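Local coordinates for aldose 1-epimerase (Escherichia coli, PDB 3NRE), which probably interconverts the alpha and beta anomers of aldose sugars, as expected of a galactose mutarotase-like aldose 1-epimerase, at residues R57-F63 with D261-R265; E77-H81 with E172-A176; A162-W168 with N202-N208. All coordinates share one frame; numbering follows the deposited sequence.

The three contacts lie in one all-beta chain of the galactose mutarotase-like family. Contacts 1 and 2 are neighbours, their centres about 12 Å apart, and the salt bridge R57-D79 joins them. Contact 3 lies about 19 Å from contact 1 and 21 Å from contact 2, centre to centre. Contact 1 sets the start of strand 62-65 and the turn before it against a 3-10 turn. Contact 2 joins two loops on the same side of the chain's centre. Contact 3 pairs strands 166-170 and 200-205 within the eight-stranded antiparallel sheet. Contacts 2 and 3 are both nested inside the loop closed by contact 1, and their segments alternate. W168 of contact 3 packs against R265 and A176, so strand 166-170 reaches both other contacts.

Contact 1 (R57-F63 with D261-R265)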
loop_
_atom_site.group_PDB
_atom_site.type_symbol
_atom_site.label_atom_id
_atom_site.label_comp_id
_atom_site.label_asym_id
_atom_site.label_seq_id
_atom_site.Cartn_x
_atom_site.Cartn_y
_atom_site.Cartn_z
ATOM N N ARG A 57 -10.275 -4.642 -2.276
ATOM C CA ARG A 57 -11.347 -5.146 -3.118
ATOM C C ARG A 57 -12.689 -4.572 -2.666
ATOM O O ARG A 57 -12.830 -4.237 -1.486
ATOM C CB ARG A 57 -11.439 -6.655 -2.897
ATOM C CG ARG A 57 -10.146 -7.434 -3.226
ATOM C CD ARG A 57 -10.183 -8.858 -2.813
ATOM N NE ARG A 57 -8.916 -9.540 -3.189
ATOM C CZ ARG A 57 -7.779 -9.489 -2.504
ATOM N NH1 ARG A 57 -7.711 -8.828 -1.354
ATOM N NH2 ARG A 57 -6.706 -10.123 -3.000
ATOM N N VAL A 58 -13.658 -4.506 -3.588
ATOM C CA VAL A 58 -15.044 -4.137 -3.263
ATOM C C VAL A 58 -15.871 -5.419 -3.462
ATOM O O VAL A 58 -15.996 -5.899 -4.593
ATOM C CB VAL A 58 -15.572 -3.064 -4.151
ATOM C CG1 VAL A 58 -17.041 -2.713 -3.735
ATOM C CG2 VAL A 58 -14.649 -1.792 -4.152
ATOM N N SER A 59 -16.348 -6.004 -2.357
ATOM C CA SER A 59 -16.995 -7.325 -2.469
ATOM C C SER A 59 -18.158 -7.281 -3.414
ATOM O O SER A 59 -19.017 -6.370 -3.356
ATOM C CB SER A 59 -17.314 -7.933 -1.113
ATOM O OG SER A 59 -18.177 -7.088 -0.431
ATOM N N GLY A 60 -18.168 -8.252 -4.327
ATOM C CA GLY A 60 -19.182 -8.335 -5.367
ATOM C C GLY A 60 -18.878 -7.560 -6.644
ATOM O O GLY A 60 -19.623 -7.653 -7.608
ATOM N N ASN A 61 -17.779 -6.816 -6.644
ATOM C CA ASN A 61 -17.365 -5.974 -7.786
ATOM C C ASN A 61 -18.483 -5.008 -8.179
ATOM O O ASN A 61 -18.724 -4.753 -9.350
ATOM C CB ASN A 61 -16.981 -6.830 -8.991
ATOM C CG ASN A 61 -15.613 -7.441 -8.886
ATOM O OD1 ASN A 61 -14.690 -6.846 -8.312
ATOM N ND2 ASN A 61 -15.458 -8.624 -9.494
ATOM N N ARG A 62 -19.166 -4.486 -7.170
ATOM C CA ARG A 62 -20.201 -3.476 -7.384
ATOM C C ARG A 62 -20.425 -2.624 -6.152
ATOM O O ARG A 62 -20.049 -3.002 -5.025
ATOM C CB ARG A 62 -21.508 -4.105 -7.892
ATOM C CG ARG A 62 -22.009 -5.342 -7.168
ATOM C CD ARG A 62 -22.514 -5.084 -5.800
ATOM N NE ARG A 62 -23.510 -3.992 -5.731
ATOM C CZ ARG A 62 -23.870 -3.400 -4.598
ATOM N NH1 ARG A 62 -23.431 -3.856 -3.418
ATOM N NH2 ARG A 62 -24.688 -2.367 -4.636
ATOM N N PHE A 63 -21.039 -1.467 -6.357
ATOM C CA PHE A 63 -21.361 -0.568 -5.275
ATOM C C PHE A 63 -22.365 0.468 -5.765
ATOM O O PHE A 63 -22.516 0.662 -6.948
ATOM C CB PHE A 63 -20.077 0.088 -4.677
ATOM C CG PHE A 63 -19.361 1.029 -5.600
ATOM C CD1 PHE A 63 -18.386 0.584 -6.470
ATOM C CD2 PHE A 63 -19.654 2.402 -5.571
ATOM C CE1 PHE A 63 -17.728 1.461 -7.308
ATOM C CE2 PHE A 63 -18.988 3.279 -6.419
ATOM C CZ PHE A 63 -18.038 2.802 -7.292
ATOM N N ASP A 261 -13.963 -2.395 1.962
ATOM C CA ASP A 261 -15.409 -2.441 1.725
ATOM C C ASP A 261 -16.097 -1.171 2.217
ATOM O O ASP A 261 -17.287 -1.170 2.451
ATOM C CB ASP A 261 -16.077 -3.694 2.342
ATOM C CG ASP A 261 -16.359 -4.796 1.320
ATOM O OD1 ASP A 261 -15.909 -4.650 0.174
ATOM O OD2 ASP A 261 -17.082 -5.784 1.688
ATOM N N ASP A 262 -15.345 -0.061 2.354
ATOM C CA ASP A 262 -15.980 1.201 2.719
ATOM C C ASP A 262 -16.964 1.627 1.634
ATOM O O ASP A 262 -17.895 2.371 1.896
ATOM C CB ASP A 262 -14.956 2.306 2.953
ATOM C CG ASP A 262 -14.604 2.513 4.427
ATOM O OD1 ASP A 262 -15.265 1.969 5.339
ATOM O OD2 ASP A 262 -13.680 3.328 4.657
ATOM N N HIS A 263 -16.793 1.131 0.412
ATOM C CA HIS A 263 -17.760 1.453 -0.648
ATOM C C HIS A 263 -19.209 1.030 -0.273
ATOM O O HIS A 263 -20.169 1.528 -0.846
ATOM C CB HIS A 263 -17.401 0.755 -1.954
ATOM C CG HIS A 263 -16.326 1.426 -2.729
ATOM N ND1 HIS A 263 -14.992 1.287 -2.430
ATOM C CD2 HIS A 263 -16.385 2.205 -3.838
ATOM C CE1 HIS A 263 -14.275 1.949 -3.311
ATOM N NE2 HIS A 263 -15.089 2.504 -4.185
ATOM N N HIS A 264 -19.314 0.086 0.664
ATOM C CA HIS A 264 -20.602 -0.430 1.142
ATOM C C HIS A 264 -21.137 0.217 2.419
ATOM O O HIS A 264 -22.255 -0.079 2.841
ATOM C CB HIS A 264 -20.509 -1.934 1.390
ATOM C CG HIS A 264 -20.197 -2.717 0.156
ATOM N ND1 HIS A 264 -19.408 -3.849 0.174
ATOM C CD2 HIS A 264 -20.548 -2.516 -1.134
ATOM C CE1 HIS A 264 -19.292 -4.311 -1.061
ATOM N NE2 HIS A 264 -19.970 -3.519 -1.870
ATOM N N ARG A 265 -20.358 1.099 3.033
ATOM C CA ARG A 265 -20.747 1.717 4.318
ATOM C C ARG A 265 -21.426 3.069 4.061
ATOM O O ARG A 265 -21.293 3.621 2.968
ATOM C CB ARG A 265 -19.510 1.923 5.192
ATOM C CG ARG A 265 -18.914 0.684 5.665
ATOM C CD ARG A 265 -17.937 0.817 6.802
ATOM N NE ARG A 265 -17.511 -0.553 7.107
ATOM C CZ ARG A 265 -16.498 -1.185 6.516
ATOM N NH1 ARG A 265 -15.755 -0.575 5.621
ATOM N NH2 ARG A 265 -16.233 -2.449 6.822
HETATM O O HOH W 1 -11.796 -1.938 -0.336
#
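D261 meets S59 with both carboxylate oxygens. OD1 takes the backbone N of S59 through its syn lone pair, a nearly straight bond of 2.9 Å. OD2 accepts from S59 OG at 2.7 Å, again on the syn side. Water 1 adds a bridge from D261 N to R57 O.

H263 stands between two apolar side chains. V58 has CG1 anti to its backbone N (chi1 -179°), which puts CG2 over one face of the H263 ring, in a CH-pi contact 3.8 Å from the centroid. The edge of the H263 ring faces F63: CD2 sits over the centre of the phenyl ring, an edge-to-face pair with planes at 61°. H263 NE2 is hydrogen-bonded to Y113 OH.

H264 has two modelled conformers. In one, NE2 donates to R62 O over 3.2 Å, with the acceptor near the ring plane. R62 NH1 is then 3.8 Å from H264 NE2, guanidinium and ring planes 5° apart. R62 forms a salt bridge with E69.

The 3-10 turn 262-264 lies in the loop between strands 250-256 and 272-274 and packs on the start of strand 62-65. That strand pairs with 68-71 in a two-stranded sheet, where the F63 ring meets Y70.

Contact 2 (E77-H81 with E172-A176); sequences EWDAH and EQWLA
H81 and L175 make the CH-pi contact between two loops, one between strands 68-71 and 93-97, the other in the turn between strands 166-170 and 176-180. L175 CD2 lies over the centre of the imidazole face, 3.9 Å from the centroid and 7° off the normal. CD1 of the same leucine approaches H81 CE1 at 3.8 Å.

Ring edges carry most of the rest. Q173 has CG anti to its carbonyl carbon (chi1 -60°) and an extended chain beyond, which brings its amide to the edge of the H81 ring. There OE1 is 3.7 Å from H81 CE1, and the amide and ring planes are 69° apart. The six-membered part of the W174 indole turns its edge to W78 O and to the D79 carboxylate. D79 OD2 is 3.5 Å from W174 CE3, with the two planes steeply inclined. W78 and W174 touch more distantly, through CE3 and CZ3. A PEG, probably from crystallisation, lies against W174.

Polar links between the segments pass through water 2. It donates to Q173 O at 2.7 Å and bonds H81 ND1 at 2.9 Å. It approaches D79 OD1 at a doubtfully short 2.5 Å. D79 OD1 accepts from H81 N, 2.8 Å away, which makes an Asx turn.

No direct hydrogen bond crosses the contact. One water and ring packing do the joining. D79 OD2 pairs with R57, which probably offsets part of its charge. H81 is held by the water at ND1 and by G60 N at NE2, so its ring has little freedom to rotate.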
loop_
_atom_site.group_PDB
_atom_site.type_symbol
_atom_site.label_atom_id
_atom_site.label_comp_id
_atom_site.label_asym_id
_atom_site.label_seq_id
_atom_site.Cartn_x
_atom_site.Cartn_y
_atom_site.Cartn_z
ATOM N N GLU A 77 -5.549 -11.533 -13.562
ATOM C CA GLU A 77 -6.049 -12.859 -13.948
ATOM C C GLU A 77 -6.298 -13.754 -12.742
ATOM O O GLU A 77 -7.184 -14.606 -12.774
ATOM C CB GLU A 77 -5.068 -13.552 -14.909
ATOM C CG GLU A 77 -3.693 -13.818 -14.312
ATOM N N TRP A 78 -5.520 -13.537 -11.686
ATOM C CA TRP A 78 -5.498 -14.402 -10.519
ATOM C C TRP A 78 -6.476 -14.066 -9.389
ATOM O O TRP A 78 -6.452 -14.762 -8.367
ATOM C CB TRP A 78 -4.059 -14.452 -9.941
ATOM C CG TRP A 78 -3.373 -13.152 -9.684
ATOM C CD1 TRP A 78 -2.499 -12.506 -10.529
ATOM C CD2 TRP A 78 -3.433 -12.345 -8.498
ATOM N NE1 TRP A 78 -2.053 -11.367 -9.967
ATOM C CE2 TRP A 78 -2.578 -11.235 -8.711
ATOM C CE3 TRP A 78 -4.112 -12.451 -7.283
ATOM C CZ2 TRP A 78 -2.423 -10.230 -7.791
ATOM C CZ3 TRP A 78 -3.922 -11.420 -6.334
ATOM C CH2 TRP A 78 -3.071 -10.362 -6.595
ATOM N N ASP A 79 -7.311 -13.036 -9.570
ATOM C CA ASP A 79 -8.311 -12.621 -8.550
ATOM C C ASP A 79 -9.645 -12.313 -9.266
ATOM O O ASP A 79 -9.665 -11.574 -10.291
ATOM C CB ASP A 79 -7.793 -11.431 -7.762
ATOM C CG ASP A 79 -8.561 -11.175 -6.438
ATOM O OD1 ASP A 79 -9.791 -11.431 -6.325
ATOM O OD2 ASP A 79 -7.876 -10.832 -5.453
ATOM N N ALA A 80 -10.740 -12.892 -8.772
ATOM C CA ALA A 80 -12.085 -12.586 -9.254
ATOM C C ALA A 80 -12.497 -11.146 -8.981
ATOM O O ALA A 80 -13.329 -10.572 -9.708
ATOM C CB ALA A 80 -13.150 -13.552 -8.668
ATOM N N HIS A 81 -11.916 -10.560 -7.949
ATOM C CA HIS A 81 -12.233 -9.178 -7.623
ATOM C C HIS A 81 -11.235 -8.210 -8.204
ATOM O O HIS A 81 -10.035 -8.438 -8.108
ATOM C CB HIS A 81 -12.287 -8.956 -6.104
ATOM C CG HIS A 81 -13.536 -9.483 -5.494
ATOM N ND1 HIS A 81 -13.690 -10.813 -5.153
ATOM C CD2 HIS A 81 -14.735 -8.890 -5.279
ATOM C CE1 HIS A 81 -14.931 -11.000 -4.735
ATOM N NE2 HIS A 81 -15.571 -9.845 -4.762
ATOM N N GLU A 172 -13.924 -16.095 2.566
ATOM C CA GLU A 172 -13.662 -16.622 1.246
ATOM C C GLU A 172 -13.249 -15.528 0.233
ATOM O O GLU A 172 -13.505 -14.304 0.419
ATOM C CB GLU A 172 -14.887 -17.420 0.770
ATOM C CG GLU A 172 -15.267 -18.564 1.695
ATOM C CD GLU A 172 -16.252 -18.187 2.861
ATOM O OE1 GLU A 172 -16.560 -16.972 3.029
ATOM O OE2 GLU A 172 -16.716 -19.098 3.569
ATOM N N GLN A 173 -12.560 -15.957 -0.841
ATOM C CA GLN A 173 -12.143 -15.042 -1.936
ATOM C C GLN A 173 -11.189 -13.926 -1.492
ATOM O O GLN A 173 -11.084 -12.880 -2.130
ATOM C CB GLN A 173 -13.364 -14.427 -2.609
ATOM C CG GLN A 173 -14.331 -15.427 -3.236
ATOM C CD GLN A 173 -15.427 -14.699 -4.030
ATOM O OE1 GLN A 173 -16.366 -14.149 -3.447
ATOM N NE2 GLN A 173 -15.340 -14.745 -5.319
ATOM N N TRP A 174 -10.485 -14.174 -0.383
ATOM C CA TRP A 174 -9.519 -13.207 0.168
ATOM C C TRP A 174 -10.144 -11.944 0.697
ATOM O O TRP A 174 -9.466 -10.953 0.893
ATOM C CB TRP A 174 -8.390 -12.891 -0.801
ATOM C CG TRP A 174 -7.653 -14.044 -1.196
ATOM C CD1 TRP A 174 -7.166 -15.040 -0.371
ATOM C CD2 TRP A 174 -7.318 -14.404 -2.506
ATOM N NE1 TRP A 174 -6.551 -16.010 -1.114
ATOM C CE2 TRP A 174 -6.628 -15.643 -2.439
ATOM C CE3 TRP A 174 -7.558 -13.820 -3.754
ATOM C CZ2 TRP A 174 -6.152 -16.298 -3.574
ATOM C CZ3 TRP A 174 -7.067 -14.475 -4.906
ATOM C CH2 TRP A 174 -6.385 -15.701 -4.801
ATOM N N LEU A 175 -11.451 -11.968 0.930
ATOM C CA LEU A 175 -12.194 -10.792 1.281
ATOM C C LEU A 175 -12.198 -10.584 2.805
ATOM O O LEU A 175 -12.186 -11.518 3.590
ATOM C CB LEU A 175 -13.679 -10.911 0.843
ATOM C CG LEU A 175 -13.968 -10.870 -0.669
ATOM C CD1 LEU A 175 -15.382 -11.227 -0.988
ATOM C CD2 LEU A 175 -13.595 -9.540 -1.281
ATOM N N ALA A 176 -12.248 -9.331 3.192
ATOM C CA ALA A 176 -12.573 -8.988 4.584
ATOM C C ALA A 176 -13.959 -9.485 5.002
ATOM O O ALA A 176 -14.950 -9.292 4.273
ATOM C CB ALA A 176 -12.465 -7.498 4.777
HETATM O O HOH W 2 -11.403 -12.464 -4.740
#

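Contact 3 (A162-W168 with N202-N208)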
loop_
_atom_site.group_PDB
_atom_site.type_symbol
_atom_site.label_atom_id
_atom_site.label_comp_id
_atom_site.label_asym_id
_atom_site.label_seq_id
_atom_site.Cartn_x
_atom_site.Cartn_y
_atom_site.Cartn_z
ATOM N N ALA A 162 1.833 -1.641 15.698
ATOM C CA ALA A 162 0.893 -0.832 14.933
ATOM C C ALA A 162 -0.463 -0.879 15.664
ATOM O O ALA A 162 -1.121 -1.907 15.697
ATOM C CB ALA A 162 0.733 -1.377 13.493
ATOM N N GLN A 163 -0.827 0.220 16.299
ATOM C CA GLN A 163 -2.079 0.320 17.064
ATOM C C GLN A 163 -3.283 -0.225 16.321
ATOM O O GLN A 163 -3.424 0.027 15.145
ATOM C CB GLN A 163 -2.312 1.789 17.439
ATOM C CG GLN A 163 -3.650 2.089 18.114
ATOM C CD GLN A 163 -3.797 3.585 18.378
ATOM O OE1 GLN A 163 -3.057 4.148 19.189
ATOM N NE2 GLN A 163 -4.722 4.236 17.664
ATOM N N ALA A 164 -4.140 -0.976 17.014
ATOM C CA ALA A 164 -5.356 -1.514 16.437
ATOM C C ALA A 164 -6.369 -1.790 17.522
ATOM O O ALA A 164 -6.017 -2.264 18.607
ATOM C CB ALA A 164 -5.082 -2.802 15.628
ATOM N N SER A 165 -7.623 -1.462 17.235
ATOM C CA SER A 165 -8.710 -1.701 18.183
ATOM C C SER A 165 -9.636 -2.818 17.749
ATOM O O SER A 165 -10.650 -3.058 18.428
ATOM C CB SER A 165 -9.517 -0.404 18.378
ATOM O OG SER A 165 -10.175 -0.065 17.174
ATOM N N GLY A 166 -9.333 -3.438 16.592
ATOM C CA GLY A 166 -10.098 -4.536 16.085
ATOM C C GLY A 166 -9.610 -4.929 14.723
ATOM O O GLY A 166 -8.726 -4.284 14.189
ATOM N N TYR A 167 -10.181 -5.995 14.195
ATOM C CA TYR A 167 -9.770 -6.486 12.878
ATOM C C TYR A 167 -10.910 -7.178 12.169
ATOM O O TYR A 167 -11.918 -7.502 12.766
ATOM C CB TYR A 167 -8.574 -7.431 12.999
ATOM C CG TYR A 167 -8.876 -8.868 13.359
ATOM C CD1 TYR A 167 -9.591 -9.185 14.503
ATOM C CD2 TYR A 167 -8.426 -9.905 12.575
ATOM C CE1 TYR A 167 -9.854 -10.509 14.851
ATOM C CE2 TYR A 167 -8.701 -11.223 12.899
ATOM C CZ TYR A 167 -9.396 -11.519 14.031
ATOM O OH TYR A 167 -9.651 -12.830 14.350
ATOM N N TRP A 168 -10.748 -7.346 10.863
ATOM C CA TRP A 168 -11.700 -8.156 10.085
ATOM C C TRP A 168 -11.132 -9.545 9.888
ATOM O O TRP A 168 -9.997 -9.705 9.396
ATOM C CB TRP A 168 -11.964 -7.526 8.717
ATOM C CG TRP A 168 -12.727 -6.229 8.799
ATOM C CD1 TRP A 168 -14.084 -6.100 8.841
ATOM C CD2 TRP A 168 -12.207 -4.902 8.884
ATOM N NE1 TRP A 168 -14.438 -4.789 8.900
ATOM C CE2 TRP A 168 -13.310 -4.027 8.952
ATOM C CE3 TRP A 168 -10.920 -4.362 8.931
ATOM C CZ2 TRP A 168 -13.171 -2.650 9.042
ATOM C CZ3 TRP A 168 -10.776 -3.002 9.016
ATOM C CH2 TRP A 168 -11.894 -2.152 9.077
ATOM N N ASN A 202 -5.193 -9.918 6.558
ATOM C CA ASN A 202 -6.207 -9.309 7.452
ATOM C C ASN A 202 -6.044 -7.832 7.498
ATOM O O ASN A 202 -4.893 -7.315 7.591
ATOM C CB ASN A 202 -6.135 -9.866 8.883
ATOM C CG ASN A 202 -6.449 -11.334 8.957
ATOM O OD1 ASN A 202 -5.579 -12.204 8.741
ATOM N ND2 ASN A 202 -7.731 -11.654 9.227
ATOM N N GLY A 203 -7.188 -7.135 7.506
ATOM C CA GLY A 203 -7.224 -5.711 7.730
ATOM C C GLY A 203 -7.485 -5.406 9.223
ATOM O O GLY A 203 -8.134 -6.213 9.934
ATOM N N PHE A 204 -6.943 -4.271 9.673
ATOM C CA PHE A 204 -6.996 -3.837 11.063
ATOM C C PHE A 204 -7.545 -2.419 11.097
ATOM O O PHE A 204 -7.234 -1.599 10.235
ATOM C CB PHE A 204 -5.585 -3.895 11.705
ATOM C CG PHE A 204 -5.060 -5.291 11.805
ATOM C CD1 PHE A 204 -4.484 -5.893 10.703
ATOM C CD2 PHE A 204 -5.215 -6.018 12.960
ATOM C CE1 PHE A 204 -4.070 -7.206 10.760
ATOM C CE2 PHE A 204 -4.799 -7.331 13.039
ATOM C CZ PHE A 204 -4.196 -7.932 11.924
ATOM N N ALA A 205 -8.380 -2.156 12.098
ATOM C CA ALA A 205 -9.000 -0.833 12.274
ATOM C C ALA A 205 -8.492 -0.200 13.547
ATOM O O ALA A 205 -7.850 -0.852 14.393
ATOM C CB ALA A 205 -10.535 -0.960 12.368
ATOM N N GLY A 206 -8.785 1.082 13.701
ATOM C CA GLY A 206 -8.386 1.795 14.905
ATOM C C GLY A 206 -6.940 2.246 14.945
ATOM O O GLY A 206 -6.422 2.581 15.994
ATOM N N TRP A 207 -6.318 2.337 13.784
ATOM C CA TRP A 207 -4.925 2.683 13.691
ATOM C C TRP A 207 -4.772 4.182 13.749
ATOM O O TRP A 207 -5.701 4.921 13.389
ATOM C CB TRP A 207 -4.380 2.174 12.363
ATOM C CG TRP A 207 -2.919 2.270 12.195
ATOM C CD1 TRP A 207 -1.972 2.036 13.131
ATOM C CD2 TRP A 207 -2.227 2.468 10.952
ATOM N NE1 TRP A 207 -0.722 2.144 12.559
ATOM C CE2 TRP A 207 -0.858 2.428 11.229
ATOM C CE3 TRP A 207 -2.646 2.739 9.642
ATOM C CZ2 TRP A 207 0.107 2.607 10.241
ATOM C CZ3 TRP A 207 -1.718 2.916 8.674
ATOM C CH2 TRP A 207 -0.343 2.884 8.979
ATOM N N ASN A 208 -3.591 4.613 14.206
ATOM C CA ASN A 208 -3.217 6.028 14.285
ATOM C C ASN A 208 -2.245 6.466 13.175
ATOM O O ASN A 208 -1.647 7.526 13.258
ATOM C CB ASN A 208 -2.622 6.358 15.661
ATOM C CG ASN A 208 -1.307 5.614 15.952
ATOM O OD1 ASN A 208 -0.874 4.712 15.211
ATOM N ND2 ASN A 208 -0.665 6.004 17.046
HETATM O O HOH W 3 0.686 2.613 16.232
HETATM O O HOH W 4 -9.513 -8.672 6.818
#
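W168 and G203 meet in the tight part of this contact. W168 N donates to G203 O at 3.0 Å, and the edge of its indole runs along the G203 backbone. The far end of the ring reaches A205, with CH2 3.8 Å from A205 CB. On the face of the sheet that carries Y167 and F204, Y167 CB rests on F204 CD2 at 3.6 Å. This is a non-hydrogen-bonded antiparallel pair. N202 ND2 donates to W168 O at 3.0 Å, in the carbonyl plane and on a lone pair. Water 4 gives W168 O a second bond and also takes G203 N.

Toward Q163 and N208 the contact turns to loop and side-chain bonds. S165 N still bonds A205 O. The Q163 chain is extended, with CG anti to the backbone N (chi1 174°). It carries NE2 to G206 O, 2.9 Å away, in a nearly straight bond that lies in the amide plane. Q163 is exposed here, and its side chain crosses that of N208 at about a right angle, the amide planes 32° apart. Water 3 links Q163 N to N208 OD1. By contrast, Q163 O is buried beside W207 CD1, 3.2 Å away, and has no hydrogen-bond partner.

Strand 200-205 lies between 166-170 and 232-237. F204 stacks on Y233 of the latter, and W168 meets F179 of strand 176-180 edge-to-face.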